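Local coordinates for protein putative hydrolase (Agrobacterium vitis, PDB 3LLC) that probably hydrolyses acyl ester and thioester bonds, as a putative alpha/beta hydrolase related to the acyl-protein thioesterase ABHD10, at residues L153-L158 and D192-R197; I211-G214 and D219-Y222. All coordinates share one frame; numbering follows the deposited sequence.

Contact 1: L153-L158 and D192-R197. With EDO (1,2-ethanediol), chain D.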
loop_
_atom_site.group_PDB
_atom_site.type_symbol
_atom_site.label_atom_id
_atom_site.label_comp_id
_atom_site.label_asym_id
_atom_site.label_seq_id
_atom_site.Cartn_x
_atom_site.Cartn_y
_atom_site.Cartn_z
ATOM N N LEU A 153 -13.726 8.482 -3.145
ATOM C CA LEU A 153 -14.623 7.566 -2.416
ATOM C C LEU A 153 -15.232 8.198 -1.155
ATOM O O LEU A 153 -16.394 7.915 -0.839
ATOM C CB LEU A 153 -13.914 6.257 -2.078
ATOM C CG LEU A 153 -13.341 5.448 -3.254
ATOM C CD1 LEU A 153 -12.641 4.152 -2.789
ATOM C CD2 LEU A 153 -14.468 5.193 -4.321
ATOM N N ILE A 154 -14.500 9.067 -0.456
ATOM C CA ILE A 154 -15.053 9.728 0.753
ATOM C C ILE A 154 -15.801 11.042 0.478
ATOM O O ILE A 154 -17.007 11.180 0.831
ATOM C CB ILE A 154 -13.997 9.908 1.860
ATOM C CG1 ILE A 154 -13.441 8.524 2.293
ATOM C CG2 ILE A 154 -14.602 10.695 3.056
ATOM C CD1 ILE A 154 -12.279 8.555 3.291
ATOM N N GLU A 155 -15.116 12.023 -0.130
ATOM C CA GLU A 155 -15.730 13.332 -0.390
ATOM C C GLU A 155 -17.172 13.315 -0.967
ATOM O O GLU A 155 -18.020 14.055 -0.480
ATOM C CB GLU A 155 -14.826 14.238 -1.266
ATOM C CG GLU A 155 -13.620 14.873 -0.513
ATOM C CD GLU A 155 -12.800 15.846 -1.386
ATOM O OE1 GLU A 155 -13.401 16.447 -2.275
ATOM O OE2 GLU A 155 -11.564 16.001 -1.177
ATOM N N PRO A 156 -17.445 12.509 -2.012
ATOM C CA PRO A 156 -18.819 12.542 -2.526
ATOM C C PRO A 156 -19.898 12.058 -1.549
ATOM O O PRO A 156 -21.053 12.372 -1.745
ATOM C CB PRO A 156 -18.769 11.629 -3.755
ATOM C CG PRO A 156 -17.355 11.564 -4.129
ATOM C CD PRO A 156 -16.562 11.707 -2.871
ATOM N N LEU A 157 -19.526 11.316 -0.510
ATOM C CA LEU A 157 -20.499 10.787 0.468
ATOM C C LEU A 157 -20.650 11.632 1.719
ATOM O O LEU A 157 -21.551 11.370 2.500
ATOM C CB LEU A 157 -20.115 9.362 0.884
ATOM C CG LEU A 157 -20.117 8.329 -0.238
ATOM C CD1 LEU A 157 -19.534 7.028 0.256
ATOM C CD2 LEU A 157 -21.521 8.145 -0.821
ATOM N N LEU A 158 -19.804 12.645 1.922
ATOM C CA LEU A 158 -19.868 13.453 3.135
ATOM C C LEU A 158 -21.125 14.301 3.194
ATOM O O LEU A 158 -21.550 14.883 2.188
ATOM C CB LEU A 158 -18.665 14.394 3.256
ATOM C CG LEU A 158 -17.269 13.808 3.447
ATOM C CD1 LEU A 158 -16.246 14.949 3.507
ATOM C CD2 LEU A 158 -17.200 12.968 4.687
ATOM N N ASP A 192 -4.368 16.513 2.539
ATOM C CA ASP A 192 -3.134 15.967 1.938
ATOM C C ASP A 192 -3.405 14.881 0.894
ATOM O O ASP A 192 -2.578 14.673 0.008
ATOM C CB ASP A 192 -2.171 15.516 3.055
ATOM C CG ASP A 192 -0.918 14.799 2.527
ATOM O OD1 ASP A 192 0.053 15.498 2.207
ATOM O OD2 ASP A 192 -0.915 13.566 2.428
ATOM N N GLY A 193 -4.578 14.215 0.938
ATOM C CA GLY A 193 -4.913 13.241 -0.063
ATOM C C GLY A 193 -4.961 13.873 -1.466
ATOM O O GLY A 193 -4.592 13.211 -2.445
ATOM N N ARG A 194 -5.351 15.135 -1.555
ATOM C CA ARG A 194 -5.376 15.857 -2.836
ATOM C C ARG A 194 -3.951 16.183 -3.333
ATOM O O ARG A 194 -3.707 16.217 -4.561
ATOM C CB ARG A 194 -6.273 17.105 -2.787
ATOM C CG ARG A 194 -7.759 16.752 -3.040
ATOM C CD ARG A 194 -8.701 17.948 -2.765
ATOM N NE ARG A 194 -10.077 17.598 -3.157
ATOM C CZ ARG A 194 -10.603 17.760 -4.369
ATOM N NH1 ARG A 194 -9.893 18.302 -5.358
ATOM N NH2 ARG A 194 -11.871 17.411 -4.596
ATOM N N ALA A 195 -3.034 16.432 -2.395
ATOM C CA ALA A 195 -1.601 16.598 -2.731
ATOM C C ALA A 195 -1.049 15.343 -3.409
ATOM O O ALA A 195 -0.152 15.435 -4.209
ATOM C CB ALA A 195 -0.751 16.973 -1.500
ATOM N N ASN A 196 -1.597 14.170 -3.108
ATOM C CA ASN A 196 -1.139 12.889 -3.646
ATOM C C ASN A 196 -2.049 12.239 -4.716
ATOM O O ASN A 196 -1.945 11.031 -5.022
ATOM C CB ASN A 196 -0.937 11.916 -2.467
ATOM C CG ASN A 196 0.250 12.288 -1.615
ATOM O OD1 ASN A 196 1.387 11.954 -1.971
ATOM N ND2 ASN A 196 0.010 12.985 -0.464
ATOM N N ARG A 197 -2.949 13.039 -5.299
ATOM C CA ARG A 197 -3.917 12.498 -6.233
ATOM C C ARG A 197 -3.165 11.983 -7.475
ATOM O O ARG A 197 -2.386 12.740 -8.087
ATOM C CB ARG A 197 -4.945 13.568 -6.619
ATOM C CG ARG A 197 -6.204 13.039 -7.321
ATOM C CD ARG A 197 -7.212 14.169 -7.572
ATOM N NE ARG A 197 -8.546 13.624 -7.840
ATOM C CZ ARG A 197 -9.673 14.328 -7.837
ATOM N NH1 ARG A 197 -9.667 15.636 -7.621
ATOM N NH2 ARG A 197 -10.833 13.700 -8.061
HETATM C C1 EDO D . 0.873 13.785 -7.024
HETATM O O1 EDO D . 2.054 14.372 -6.430
HETATM C C2 EDO D . 1.219 12.528 -7.803
HETATM O O2 EDO D . 0.806 12.628 -9.165
#
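The carboxylate of E155 meets the guanidinium of R194 at its NE/NH2 edge and not over a face, the two flat groups lying nearly coplanar (24° apart). R194 grips side-on with two nitrogens, one to each oxygen: NE reaches the syn lone pair of E155 OE2 at 2.9 Å, and NH2 reaches E155 OE1, likewise at 2.9 Å, nearly straight at 173°. OE1 is also met on its syn side, though somewhat out of the carboxylate plane. The paired bonds restrict rotation of both end groups more than one bond would. Long, flexible chains suit this surface place because they span the gap between backbones: R194 is extended from CG to NE, and E155 beyond CG (chi2 -176°). R197, salt-bridged to D152, brings a second positive charge nearby. Within 192-197, the N196 side chain turns back so that ND2 donates to D192 O (3.1 Å), from above the carbonyl plane. An ethanediol bonds weakly to A195 O and R197 O. The whole is a bidentate surface salt bridge joining the region of helix 149-154 around E155 to helix 187-195, both between neighbouring strands 136-143 and 209-214 in sequence, where alpha/beta hydrolases commonly carry a cap or lid.

Contact 2: I211-G214 and D219-Y222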
loop_
_atom_site.group_PDB
_atom_site.type_symbol
_atom_site.label_atom_id
_atom_site.label_comp_id
_atom_site.label_asym_id
_atom_site.label_seq_id
_atom_site.Cartn_x
_atom_site.Cartn_y
_atom_site.Cartn_z
ATOM N N ILE A 211 -3.693 -6.240 -11.075
ATOM C CA ILE A 211 -4.683 -5.853 -10.026
ATOM C C ILE A 211 -5.643 -7.045 -9.764
ATOM O O ILE A 211 -6.116 -7.685 -10.712
ATOM C CB ILE A 211 -5.528 -4.641 -10.466
ATOM C CG1 ILE A 211 -4.648 -3.423 -10.822
ATOM C CG2 ILE A 211 -6.597 -4.240 -9.362
ATOM C CD1 ILE A 211 -5.304 -2.449 -11.865
ATOM N N LEU A 212 -5.893 -7.329 -8.471
ATOM C CA LEU A 212 -6.858 -8.349 -8.015
ATOM C C LEU A 212 -7.942 -7.570 -7.238
ATOM O O LEU A 212 -7.616 -6.776 -6.336
ATOM C CB LEU A 212 -6.192 -9.369 -7.103
ATOM C CG LEU A 212 -5.169 -10.336 -7.742
ATOM C CD1 LEU A 212 -4.106 -10.791 -6.741
ATOM C CD2 LEU A 212 -5.877 -11.568 -8.285
ATOM N N GLN A 213 -9.214 -7.778 -7.608
ATOM C CA GLN A 213 -10.323 -6.967 -7.088
ATOM C C GLN A 213 -11.609 -7.798 -6.991
ATOM O O GLN A 213 -12.045 -8.489 -7.953
ATOM C CB GLN A 213 -10.537 -5.752 -8.011
ATOM C CG GLN A 213 -11.768 -4.911 -7.719
ATOM C CD GLN A 213 -11.618 -4.047 -6.470
ATOM O OE1 GLN A 213 -10.615 -3.330 -6.286
ATOM N NE2 GLN A 213 -12.643 -4.088 -5.616
ATOM N N GLY A 214 -12.245 -7.728 -5.822
ATOM C CA GLY A 214 -13.521 -8.391 -5.625
ATOM C C GLY A 214 -14.701 -7.552 -6.096
ATOM O O GLY A 214 -14.683 -6.315 -5.971
ATOM N N ASP A 219 -16.219 -1.548 0.312
ATOM C CA ASP A 219 -15.357 -0.419 0.687
ATOM C C ASP A 219 -14.713 0.255 -0.534
ATOM O O ASP A 219 -14.808 1.465 -0.682
ATOM C CB ASP A 219 -14.243 -0.891 1.605
ATOM C CG ASP A 219 -14.779 -1.527 2.900
ATOM O OD1 ASP A 219 -15.865 -1.132 3.367
ATOM O OD2 ASP A 219 -14.136 -2.457 3.402
ATOM N N VAL A 220 -14.076 -0.545 -1.389
ATOM C CA VAL A 220 -13.573 -0.079 -2.698
ATOM C C VAL A 220 -14.416 -0.741 -3.829
ATOM O O VAL A 220 -14.254 -1.914 -4.085
ATOM C CB VAL A 220 -12.065 -0.420 -2.865
ATOM C CG1 VAL A 220 -11.558 -0.010 -4.278
ATOM C CG2 VAL A 220 -11.225 0.285 -1.781
ATOM N N PRO A 221 -15.346 -0.004 -4.466
ATOM C CA PRO A 221 -16.191 -0.576 -5.521
ATOM C C PRO A 221 -15.322 -1.110 -6.655
ATOM O O PRO A 221 -14.310 -0.485 -6.952
ATOM C CB PRO A 221 -17.028 0.605 -6.026
ATOM C CG PRO A 221 -16.716 1.757 -5.165
ATOM C CD PRO A 221 -15.580 1.436 -4.271
ATOM N N TYR A 222 -15.699 -2.235 -7.258
ATOM C CA TYR A 222 -14.853 -2.812 -8.319
ATOM C C TYR A 222 -14.687 -1.824 -9.493
ATOM O O TYR A 222 -13.687 -1.880 -10.209
ATOM C CB TYR A 222 -15.396 -4.168 -8.800
ATOM C CG TYR A 222 -16.611 -4.078 -9.670
ATOM C CD1 TYR A 222 -16.494 -3.926 -11.060
ATOM C CD2 TYR A 222 -17.903 -4.157 -9.126
ATOM C CE1 TYR A 222 -17.611 -3.809 -11.854
ATOM C CE2 TYR A 222 -19.026 -4.043 -9.929
ATOM C CZ TYR A 222 -18.868 -3.879 -11.298
ATOM O OH TYR A 222 -19.974 -3.767 -12.101
#
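Q213 reaches from the end of strand 209-214 into the loop that leads to helix 222-230, and its side chain carries most of the contact. The tight part lies along its bent chain. With CG anti to the backbone N (chi1 172°) and a turn at chi2 of 74°, the amide comes alongside the next peptide, where Q213 NE2 donates to G214 O at 3.0 Å, nearly straight at 163° and on a lone pair in the carbonyl plane. The same nitrogen makes a weak, bent bond to V220 O at 3.1 Å. Q213 CG packs 3.8 Å from Y222 CA, and Y222 CB comes to 3.6 Å from G214 O. A glutamine suits the place: its methylenes pack against the loop while its amide serves backbone carbonyls. On the looser side, P221 directs its CB away and the end of Y222 leads away from 211-214, toward M215 and L241; V220 CG1 only brushes Q213 OE1, at 4.0 Å. V220 instead packs on H247, near a tetraethylene glycol probably from the crystallisation liquor. Q213 NE2 also has a weak hydrogen bond to D217 OD2, while D217 OD1 accepts from the backbone N of D219 and V220. D217 is probably the acid of a Ser-His-Asp triad with S114 and H247, which would be consistent with these N-H donors orienting its carboxylate.

How the contacts relate
Contact 1 is a surface contact resting on one charged pair, whereas contact 2 is largely buried and relies on a neutral amide, backbone carbonyls and close carbon packing. Their places differ accordingly: 153-158 and 192-197 join two helices at the periphery, while 211-214 belongs to a strand of the central sheet and 219-222 to the loop after it. No element is held by both, but helix 187-195 is followed in the chain by strand 209-214. The contacts, with centres about 18 Å apart, meet through L153, whose CD2 packs 3.9 Å from P221 CD, so L153 of helix 149-154 packs against the loop beside the probable triad.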